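Local structure of D-aminoacid aminotransferase-like PLP-dependent enzyme (Haemophilus somnus, 3CEB) at residues A[7-12]-A[68-73]; A[11-16]-A[62-67]; A[139-144]-A[177-182]. The protein is a putative 4-amino-4-deoxychorismate lyase of the class IV aminotransferase family, carrying pyridoxal phosphate as a Schiff base on a lysine. All blocks are in the same frame, centred on the assembly; numbering follows the deposited sequence.

Interaction 1: A[7-12]-A[68-73]; sequences LFETIL and IDYNHH. With SO4 (sulfate ion), chain B.
The ring of Y70 carries CB of L7 over one face, 3.5 Å above the plane and displaced toward the rim, while the backbone O of I68 and a water lie at its edge; at the edge of the F8 ring, in its plane, lies T10 OG1. CB of L7 stands 26° off the Y70 ring normal, which makes the contact a CH-pi interaction. It sits within an antiparallel strand pair at the middle of the four-stranded N-terminal sheet, between strand 7-14 and strand 63-70, whose short segments here run at 164° to each other. L7 with Y70 and E9 with I68 are hydrogen-bonded pairs, and F8 with D69 is the non-hydrogen-bonded pair between them. The bonds are Y70 N to L7 O, E9 N to I68 O at 2.9 Å, and I68 N to E9 O. CG of Y70 lies between its backbone N and carbonyl carbon (chi1 59°), and the ring beyond leans over L7, where CD1 of L7 also reaches CE2 of Y70 at 3.6 Å. Helix 21-35 covers the sheet face that carries L7, E9 and Y70: Y28 meets the Y70 ring edge-to-face, OE2 of E9 forms a salt bridge with R27, and OE1 a hydrogen bond with H24. On the face of F8 and D69, CB of F8 rests 3.7 Å from OD2 of D69, whose carboxylate forms a salt bridge to R67 through OD1; R67 also makes a cation-pi contact with F8. Past the strand end, O1 of a sulfate, probably from the crystallisation liquor, accepts from N of H72. One water joins three polar groups beside Y70: it accepts from Y70 OH at 2.6 Å and donates to E9 OE2 and F8 O.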
loop_
_atom_site.group_PDB
_atom_site.type_symbol
_atom_site.label_atom_id
_atom_site.label_comp_id
_atom_site.label_asym_id
_atom_site.label_seq_id
_atom_site.Cartn_x
_atom_site.Cartn_y
_atom_site.Cartn_z
ATOM N N LEU A 7 4.547 2.308 -12.756
ATOM C CA LEU A 7 4.612 1.859 -11.373
ATOM C C LEU A 7 4.895 3.055 -10.434
ATOM O O LEU A 7 5.402 4.089 -10.853
ATOM C CB LEU A 7 5.754 0.844 -11.222
ATOM C CG LEU A 7 5.702 -0.445 -12.033
ATOM C CD1 LEU A 7 7.049 -1.163 -12.065
ATOM C CD2 LEU A 7 4.639 -1.329 -11.475
ATOM N N PHE A 8 4.577 2.907 -9.154
ATOM C CA PHE A 8 4.949 3.930 -8.152
ATOM C C PHE A 8 5.099 3.414 -6.718
ATOM O O PHE A 8 4.755 2.268 -6.408
ATOM C CB PHE A 8 3.962 5.073 -8.168
ATOM C CG PHE A 8 2.597 4.726 -7.649
ATOM C CD1 PHE A 8 1.705 4.050 -8.426
ATOM C CD2 PHE A 8 2.181 5.157 -6.386
ATOM C CE1 PHE A 8 0.416 3.783 -7.954
ATOM C CE2 PHE A 8 0.902 4.885 -5.919
ATOM C CZ PHE A 8 0.035 4.197 -6.688
ATOM N N GLU A 9 5.654 4.287 -5.879
ATOM C CA GLU A 9 5.834 4.035 -4.454
ATOM C C GLU A 9 5.309 5.276 -3.720
ATOM O O GLU A 9 5.481 6.397 -4.194
ATOM C CB GLU A 9 7.315 3.803 -4.123
ATOM C CG GLU A 9 7.846 2.428 -4.564
ATOM C CD GLU A 9 7.303 1.267 -3.717
ATOM O OE1 GLU A 9 7.031 1.494 -2.523
ATOM O OE2 GLU A 9 7.125 0.139 -4.255
ATOM N N THR A 10 4.642 5.089 -2.593
ATOM C CA THR A 10 4.169 6.207 -1.797
ATOM C C THR A 10 4.861 6.126 -0.454
ATOM O O THR A 10 4.695 5.153 0.277
ATOM C CB THR A 10 2.661 6.126 -1.623
ATOM O OG1 THR A 10 2.078 6.103 -2.919
ATOM C CG2 THR A 10 2.093 7.311 -0.880
ATOM N N ILE A 11 5.640 7.156 -0.151
ATOM C CA ILE A 11 6.430 7.196 1.046
ATOM C C ILE A 11 5.954 8.262 2.006
ATOM O O ILE A 11 5.638 9.392 1.631
ATOM C CB ILE A 11 7.885 7.454 0.684
ATOM C CG1 ILE A 11 8.392 6.306 -0.226
ATOM C CG2 ILE A 11 8.730 7.655 1.963
ATOM C CD1 ILE A 11 9.537 6.702 -1.123
ATOM N N LEU A 12 5.883 7.879 3.272
ATOM C CA LEU A 12 5.466 8.793 4.325
ATOM C C LEU A 12 6.691 9.474 4.942
ATOM O O LEU A 12 7.713 8.847 5.162
ATOM C CB LEU A 12 4.703 8.010 5.384
ATOM C CG LEU A 12 4.300 8.684 6.691
ATOM C CD1 LEU A 12 3.361 9.850 6.446
ATOM C CD2 LEU A 12 3.662 7.634 7.634
ATOM N N ILE A 68 6.773 8.495 -5.681
ATOM C CA ILE A 68 7.753 8.354 -6.710
ATOM C C ILE A 68 7.199 7.450 -7.795
ATOM O O ILE A 68 7.039 6.257 -7.578
ATOM C CB ILE A 68 9.067 7.763 -6.205
ATOM C CG1 ILE A 68 9.690 8.658 -5.121
ATOM C CG2 ILE A 68 10.042 7.612 -7.400
ATOM C CD1 ILE A 68 10.964 8.067 -4.442
ATOM N N ASP A 69 6.878 8.028 -8.955
ATOM C CA ASP A 69 6.465 7.229 -10.079
ATOM C C ASP A 69 7.738 6.878 -10.857
ATOM O O ASP A 69 8.614 7.724 -11.016
ATOM C CB ASP A 69 5.511 7.994 -10.982
ATOM C CG ASP A 69 4.116 8.143 -10.399
ATOM O OD1 ASP A 69 3.901 8.961 -9.476
ATOM O OD2 ASP A 69 3.206 7.457 -10.920
ATOM N N TYR A 70 7.873 5.652 -11.343
ATOM C CA TYR A 70 9.077 5.295 -12.084
ATOM C C TYR A 70 8.838 4.366 -13.262
ATOM O O TYR A 70 7.755 3.779 -13.394
ATOM C CB TYR A 70 10.098 4.651 -11.160
ATOM C CG TYR A 70 9.582 3.410 -10.491
ATOM C CD1 TYR A 70 8.779 3.480 -9.386
ATOM C CD2 TYR A 70 9.908 2.165 -10.975
ATOM C CE1 TYR A 70 8.295 2.307 -8.759
ATOM C CE2 TYR A 70 9.440 0.980 -10.364
ATOM C CZ TYR A 70 8.644 1.046 -9.269
ATOM O OH TYR A 70 8.202 -0.136 -8.687
ATOM N N ASN A 71 9.854 4.296 -14.125
ATOM C CA ASN A 71 9.940 3.261 -15.125
ATOM C C ASN A 71 11.299 2.643 -15.064
ATOM O O ASN A 71 11.952 2.692 -14.017
ATOM C CB ASN A 71 9.642 3.732 -16.526
ATOM C CG ASN A 71 10.380 4.953 -16.914
ATOM O OD1 ASN A 71 11.563 5.095 -16.693
ATOM N ND2 ASN A 71 9.668 5.850 -17.517
ATOM N N HIS A 72 11.759 2.038 -16.154
ATOM C CA HIS A 72 13.093 1.360 -16.086
ATOM C C HIS A 72 14.283 2.303 -16.026
ATOM O O HIS A 72 15.383 1.866 -15.721
ATOM C CB HIS A 72 13.304 0.337 -17.207
ATOM C CG HIS A 72 13.926 0.892 -18.455
ATOM N ND1 HIS A 72 13.182 1.414 -19.482
ATOM C CD2 HIS A 72 15.211 0.912 -18.880
ATOM C CE1 HIS A 72 13.988 1.772 -20.467
ATOM N NE2 HIS A 72 15.224 1.465 -20.134
ATOM N N HIS A 73 14.098 3.594 -16.271
ATOM C CA HIS A 73 15.275 4.452 -16.273
ATOM C C HIS A 73 15.107 5.869 -15.716
ATOM O O HIS A 73 16.041 6.633 -15.721
ATOM C CB HIS A 73 15.772 4.585 -17.700
ATOM C CG HIS A 73 14.922 5.496 -18.504
ATOM N ND1 HIS A 73 15.309 6.786 -18.824
ATOM C CD2 HIS A 73 13.665 5.340 -18.976
ATOM C CE1 HIS A 73 14.337 7.368 -19.500
ATOM N NE2 HIS A 73 13.324 6.519 -19.596
HETATM S S SO4 B . 9.413 1.839 -19.653
HETATM O O1 SO4 B . 10.744 1.765 -19.023
HETATM O O2 SO4 B . 9.241 0.782 -20.614
HETATM O O3 SO4 B . 8.281 1.667 -18.753
HETATM O O4 SO4 B . 9.354 3.152 -20.266
HETATM O O HOH W 1 6.455 0.019 -6.834
#

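Interaction 2: A[11-16]-A[62-67]; sequences ILIEQG and GLIRCR
I11 N donates to C66 O at 2.6 Å, nearly along the C=O axis and almost straight at hydrogen (177°). The return bond, C66 N to I11 O, lies in the carbonyl plane, and together the two define a hydrogen-bonded antiparallel pair between strands 7-14 and 63-70, the two inner strands of the four-stranded antiparallel sheet. Two residues further along strand 7-14, I13 pairs with I64 in the same way, with I13 N to I64 O at 3.0 Å and I64 N meeting a lone pair of I13 O. On the face of I11, I13, I64 and C66, CB of I13 packs 3.8 Å from CB of I64. CG1 of I13 lies anti to its carbonyl carbon (chi1 -49°) and reaches SG of C66 at 3.8 Å. L77 and C79 of strand 75-82 also touch C66. On the other face, L63 and E14 lie side by side and point the same way, with CD2 of L63 3.9 Å from CG of E14. Beyond these pairs, the O of a water donates to G62 O at 3.2 Å. The paired backbone bonds thus set the alignment of the antiparallel ladder, while the side chains across it add apolar contact without a polar bond between them.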
loop_
_atom_site.group_PDB
_atom_site.type_symbol
_atom_site.label_atom_id
_atom_site.label_comp_id
_atom_site.label_asym_id
_atom_site.label_seq_id
_atom_site.Cartn_x
_atom_site.Cartn_y
_atom_site.Cartn_z
ATOM N N ILE A 11 5.640 7.156 -0.151
ATOM C CA ILE A 11 6.430 7.196 1.046
ATOM C C ILE A 11 5.954 8.262 2.006
ATOM O O ILE A 11 5.638 9.392 1.631
ATOM C CB ILE A 11 7.885 7.454 0.684
ATOM C CG1 ILE A 11 8.392 6.306 -0.226
ATOM C CG2 ILE A 11 8.730 7.655 1.963
ATOM C CD1 ILE A 11 9.537 6.702 -1.123
ATOM N N LEU A 12 5.883 7.879 3.272
ATOM C CA LEU A 12 5.466 8.793 4.325
ATOM C C LEU A 12 6.691 9.474 4.942
ATOM O O LEU A 12 7.713 8.847 5.162
ATOM C CB LEU A 12 4.703 8.010 5.384
ATOM C CG LEU A 12 4.300 8.684 6.691
ATOM C CD1 LEU A 12 3.361 9.850 6.446
ATOM C CD2 LEU A 12 3.662 7.634 7.634
ATOM N N ILE A 13 6.584 10.774 5.134
ATOM C CA ILE A 13 7.483 11.502 5.998
ATOM C C ILE A 13 6.662 11.773 7.248
ATOM O O ILE A 13 5.579 12.334 7.186
ATOM C CB ILE A 13 7.933 12.837 5.421
ATOM C CG1 ILE A 13 8.427 12.674 3.957
ATOM C CG2 ILE A 13 8.979 13.445 6.312
ATOM C CD1 ILE A 13 9.429 11.613 3.704
ATOM N N GLU A 14 7.164 11.359 8.392
ATOM C CA GLU A 14 6.443 11.577 9.645
ATOM C C GLU A 14 7.403 11.946 10.721
ATOM O O GLU A 14 8.397 11.273 10.922
ATOM C CB GLU A 14 5.682 10.310 10.052
ATOM C CG GLU A 14 5.169 10.310 11.481
ATOM C CD GLU A 14 4.425 9.037 11.777
ATOM O OE1 GLU A 14 4.854 7.960 11.318
ATOM O OE2 GLU A 14 3.390 9.097 12.461
ATOM N N GLN A 15 7.097 13.024 11.424
ATOM C CA GLN A 15 7.994 13.499 12.481
ATOM C C GLN A 15 9.376 13.745 11.876
ATOM O O GLN A 15 10.365 13.413 12.498
ATOM C CB GLN A 15 8.140 12.417 13.561
ATOM C CG GLN A 15 6.829 11.869 14.092
ATOM C CD GLN A 15 6.529 12.329 15.463
ATOM O OE1 GLN A 15 6.851 13.469 15.844
ATOM N NE2 GLN A 15 5.921 11.428 16.256
ATOM N N GLY A 16 9.437 14.224 10.634
ATOM C CA GLY A 16 10.711 14.546 10.015
ATOM C C GLY A 16 11.585 13.337 9.734
ATOM O O GLY A 16 12.806 13.448 9.642
ATOM N N GLY A 62 3.613 17.644 11.300
ATOM C CA GLY A 62 3.182 17.491 9.923
ATOM C C GLY A 62 3.540 16.169 9.280
ATOM O O GLY A 62 4.516 15.531 9.609
ATOM N N LEU A 63 2.677 15.757 8.375
ATOM C CA LEU A 63 2.817 14.539 7.619
ATOM C C LEU A 63 2.952 14.918 6.154
ATOM O O LEU A 63 2.290 15.815 5.695
ATOM C CB LEU A 63 1.559 13.678 7.794
ATOM C CG LEU A 63 1.252 13.199 9.211
ATOM C CD1 LEU A 63 -0.101 12.570 9.266
ATOM C CD2 LEU A 63 2.329 12.231 9.677
ATOM N N ILE A 64 3.803 14.221 5.426
ATOM C CA ILE A 64 4.018 14.506 4.020
ATOM C C ILE A 64 3.923 13.209 3.249
ATOM O O ILE A 64 4.419 12.178 3.694
ATOM C CB ILE A 64 5.419 15.171 3.758
ATOM C CG1 ILE A 64 5.567 16.481 4.583
ATOM C CG2 ILE A 64 5.600 15.468 2.277
ATOM C CD1 ILE A 64 6.992 17.193 4.442
ATOM N N ARG A 65 3.275 13.265 2.100
ATOM C CA ARG A 65 3.157 12.121 1.239
ATOM C C ARG A 65 4.062 12.341 0.043
ATOM O O ARG A 65 3.946 13.321 -0.672
ATOM C CB ARG A 65 1.727 11.978 0.779
ATOM C CG ARG A 65 1.503 10.908 -0.282
ATOM C CD ARG A 65 0.023 10.539 -0.408
ATOM N NE ARG A 65 -0.748 11.671 -0.876
ATOM C CZ ARG A 65 -0.880 11.970 -2.162
ATOM N NH1 ARG A 65 -0.337 11.171 -3.057
ATOM N NH2 ARG A 65 -1.571 13.043 -2.570
ATOM N N CYS A 66 5.026 11.452 -0.117
ATOM C CA CYS A 66 5.929 11.502 -1.266
ATOM C C CYS A 66 5.643 10.344 -2.180
ATOM O O CYS A 66 5.668 9.192 -1.765
ATOM C CB CYS A 66 7.394 11.389 -0.859
ATOM S SG CYS A 66 7.995 12.694 0.193
ATOM N N ARG A 67 5.371 10.671 -3.425
ATOM C CA ARG A 67 5.096 9.684 -4.412
ATOM C C ARG A 67 6.204 9.680 -5.442
ATOM O O ARG A 67 6.549 10.742 -6.009
ATOM C CB ARG A 67 3.800 10.046 -5.087
ATOM C CG ARG A 67 3.296 8.973 -6.006
ATOM C CD ARG A 67 2.046 9.464 -6.733
ATOM N NE ARG A 67 1.797 8.679 -7.936
ATOM C CZ ARG A 67 0.685 7.997 -8.137
ATOM N NH1 ARG A 67 -0.276 8.025 -7.227
ATOM N NH2 ARG A 67 0.502 7.331 -9.256
HETATM O O HOH W 2 7.592 14.970 9.043
#

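Interaction 3: A[139-144]-A[177-182]; sequences LIFRQN and EDLAQY
CB of F141 sits over one face of the Y182 ring, 4.0 Å from its centroid and 28° off the normal, a CH-pi contact. The arrangement joins strand 138-143 of the four-stranded mixed sheet to the 3-10 turn at 177-181, in the connection between strands 170-172 and 185-188. The two aromatic rings are inclined at 50° with their centroids 5.7 Å apart, an oblique pair. Further along the F141 ring, CE2 meets CD2 of L179 at 3.6 Å. M124 of strand 122-127 touches both F141 and L179. The backbone O of R142 approaches the edge of the Y182 ring near its plane. Beside it, the Q143 amide plane is turned only 17° from that ring, with CD of Q143 3.8 Å from CE1 of Y182.

The next layer consists of what orients these groups. Backbone bonds from Q181 N to D178 O and from Y182 N to L179 O shape the turn that presents L179 and Y182 to the strand. R142 is drawn instead to E184, with which its NE forms a salt bridge. OE1 of Q143 has a weak hydrogen bond from R172, and the opposite end of this amide holds the turn. NE2 of Q143 donates to two oxygens of Q181, both close to the Q143 amide plane: OE1 at 3.2 Å, and the backbone O, also at 3.2 Å, whose carbonyl plane lies well below the donor.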
loop_
_atom_site.group_PDB
_atom_site.type_symbol
_atom_site.label_atom_id
_atom_site.label_comp_id
_atom_site.label_asym_id
_atom_site.label_seq_id
_atom_site.Cartn_x
_atom_site.Cartn_y
_atom_site.Cartn_z
ATOM N N LEU A 139 -5.611 -4.931 4.426
ATOM C CA LEU A 139 -6.578 -4.961 5.516
ATOM C C LEU A 139 -6.125 -5.823 6.695
ATOM O O LEU A 139 -5.379 -6.791 6.536
ATOM C CB LEU A 139 -7.951 -5.405 4.992
ATOM C CG LEU A 139 -8.667 -4.506 3.985
ATOM C CD1 LEU A 139 -9.775 -5.293 3.351
ATOM C CD2 LEU A 139 -9.177 -3.168 4.552
ATOM N N ILE A 140 -6.569 -5.402 7.885
ATOM C CA ILE A 140 -6.297 -6.097 9.136
ATOM C C ILE A 140 -7.606 -6.254 9.897
ATOM O O ILE A 140 -8.499 -5.421 9.819
ATOM C CB ILE A 140 -5.204 -5.400 10.008
ATOM C CG1 ILE A 140 -5.625 -4.001 10.471
ATOM C CG2 ILE A 140 -3.904 -5.289 9.245
ATOM C CD1 ILE A 140 -4.647 -3.363 11.494
ATOM N N PHE A 141 -7.703 -7.350 10.621
ATOM C CA PHE A 141 -8.930 -7.745 11.275
ATOM C C PHE A 141 -8.638 -8.120 12.700
ATOM O O PHE A 141 -7.704 -8.841 12.974
ATOM C CB PHE A 141 -9.503 -8.940 10.522
ATOM C CG PHE A 141 -9.821 -8.636 9.076
ATOM C CD1 PHE A 141 -8.871 -8.794 8.091
ATOM C CD2 PHE A 141 -11.074 -8.154 8.706
ATOM C CE1 PHE A 141 -9.162 -8.465 6.756
ATOM C CE2 PHE A 141 -11.383 -7.844 7.382
ATOM C CZ PHE A 141 -10.418 -7.983 6.405
ATOM N N ARG A 142 -9.428 -7.622 13.628
ATOM C CA ARG A 142 -9.120 -7.858 15.028
ATOM C C ARG A 142 -9.764 -9.123 15.540
ATOM O O ARG A 142 -10.908 -9.372 15.312
ATOM C CB ARG A 142 -9.505 -6.650 15.888
ATOM C CG ARG A 142 -8.894 -6.690 17.278
ATOM C CD ARG A 142 -9.096 -5.369 18.051
ATOM N NE ARG A 142 -10.513 -4.998 18.237
ATOM C CZ ARG A 142 -11.361 -5.595 19.084
ATOM N NH1 ARG A 142 -10.962 -6.636 19.831
ATOM N NH2 ARG A 142 -12.624 -5.167 19.174
ATOM N N GLN A 143 -8.978 -9.930 16.220
ATOM C CA GLN A 143 -9.483 -11.135 16.845
ATOM C C GLN A 143 -8.791 -11.305 18.164
ATOM O O GLN A 143 -7.565 -11.344 18.252
ATOM C CB GLN A 143 -9.226 -12.351 15.984
ATOM C CG GLN A 143 -9.986 -13.539 16.436
ATOM C CD GLN A 143 -9.862 -14.668 15.475
ATOM O OE1 GLN A 143 -8.775 -15.204 15.308
ATOM N NE2 GLN A 143 -10.965 -15.036 14.811
ATOM N N ASN A 144 -9.581 -11.402 19.209
ATOM C CA ASN A 144 -8.999 -11.388 20.531
ATOM C C ASN A 144 -8.294 -10.057 20.700
ATOM O O ASN A 144 -8.902 -8.966 20.586
ATOM C CB ASN A 144 -7.983 -12.520 20.663
ATOM C CG ASN A 144 -8.652 -13.843 20.998
ATOM O OD1 ASN A 144 -9.867 -13.994 20.802
ATOM N ND2 ASN A 144 -7.877 -14.797 21.539
ATOM N N GLU A 177 -16.198 -16.028 4.192
ATOM C CA GLU A 177 -17.062 -16.619 5.199
ATOM C C GLU A 177 -16.516 -16.398 6.598
ATOM O O GLU A 177 -17.212 -16.540 7.609
ATOM C CB GLU A 177 -17.143 -18.112 4.953
ATOM C CG GLU A 177 -17.586 -18.461 3.571
ATOM C CD GLU A 177 -19.076 -18.473 3.507
ATOM O OE1 GLU A 177 -19.704 -17.755 4.338
ATOM O OE2 GLU A 177 -19.625 -19.235 2.665
ATOM N N ASP A 178 -15.239 -16.095 6.641
ATOM C CA ASP A 178 -14.518 -15.922 7.900
ATOM C C ASP A 178 -14.765 -14.563 8.543
ATOM O O ASP A 178 -14.432 -14.381 9.696
ATOM C CB ASP A 178 -13.002 -16.098 7.708
ATOM C CG ASP A 178 -12.600 -17.561 7.499
ATOM O OD1 ASP A 178 -13.247 -18.480 8.060
ATOM O OD2 ASP A 178 -11.598 -17.772 6.797
ATOM N N LEU A 179 -15.352 -13.620 7.822
ATOM C CA LEU A 179 -15.466 -12.272 8.384
ATOM C C LEU A 179 -16.239 -12.373 9.693
ATOM O O LEU A 179 -16.028 -11.610 10.615
ATOM C CB LEU A 179 -16.118 -11.280 7.411
ATOM C CG LEU A 179 -15.227 -10.872 6.231
ATOM C CD1 LEU A 179 -15.952 -9.980 5.200
ATOM C CD2 LEU A 179 -13.986 -10.196 6.782
ATOM N N ALA A 180 -17.073 -13.392 9.781
ATOM C CA ALA A 180 -17.904 -13.625 10.949
ATOM C C ALA A 180 -17.042 -13.611 12.203
ATOM O O ALA A 180 -17.438 -13.060 13.251
ATOM C CB ALA A 180 -18.625 -14.993 10.830
ATOM N N GLN A 181 -15.864 -14.208 12.084
ATOM C CA GLN A 181 -14.935 -14.514 13.165
ATOM C C GLN A 181 -14.283 -13.288 13.757
ATOM O O GLN A 181 -13.709 -13.364 14.779
ATOM C CB GLN A 181 -13.766 -15.322 12.633
ATOM C CG GLN A 181 -13.874 -16.785 12.399
ATOM C CD GLN A 181 -12.533 -17.351 11.955
ATOM O OE1 GLN A 181 -11.556 -17.362 12.688
ATOM N NE2 GLN A 181 -12.486 -17.808 10.751
ATOM N N TYR A 182 -14.326 -12.178 13.063
ATOM C CA TYR A 182 -13.569 -10.949 13.426
ATOM C C TYR A 182 -14.422 -9.807 14.053
ATOM O O TYR A 182 -15.626 -9.735 13.863
ATOM C CB TYR A 182 -12.729 -10.477 12.235
ATOM C CG TYR A 182 -11.757 -11.543 11.815
ATOM C CD1 TYR A 182 -10.590 -11.746 12.522
ATOM C CD2 TYR A 182 -12.014 -12.382 10.745
ATOM C CE1 TYR A 182 -9.707 -12.743 12.182
ATOM C CE2 TYR A 182 -11.122 -13.395 10.387
ATOM C CZ TYR A 182 -9.978 -13.561 11.120
ATOM O OH TYR A 182 -9.074 -14.524 10.807
#

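From the N terminus, strand 7-14 supplies the first half of both interaction 1 and interaction 2. The chain then passes through helix 21-35 before strand 63-70 returns antiparallel. Interaction 2 closes the shorter loop, from 11-16 to 62-67, and that loop lies within the one spanned by interaction 1, from 7-12 to 68-73. The two contacts share I11 and L12 and touch directly, as at T10 CG2 and R65 CG, 3.7 Å apart. Interaction 3 follows in series and closes a separate loop, tying strand 138-143 to the 177-182 turn. Its centre lies about 32 Å from that of interaction 1, on the opposite side of the chain's centre.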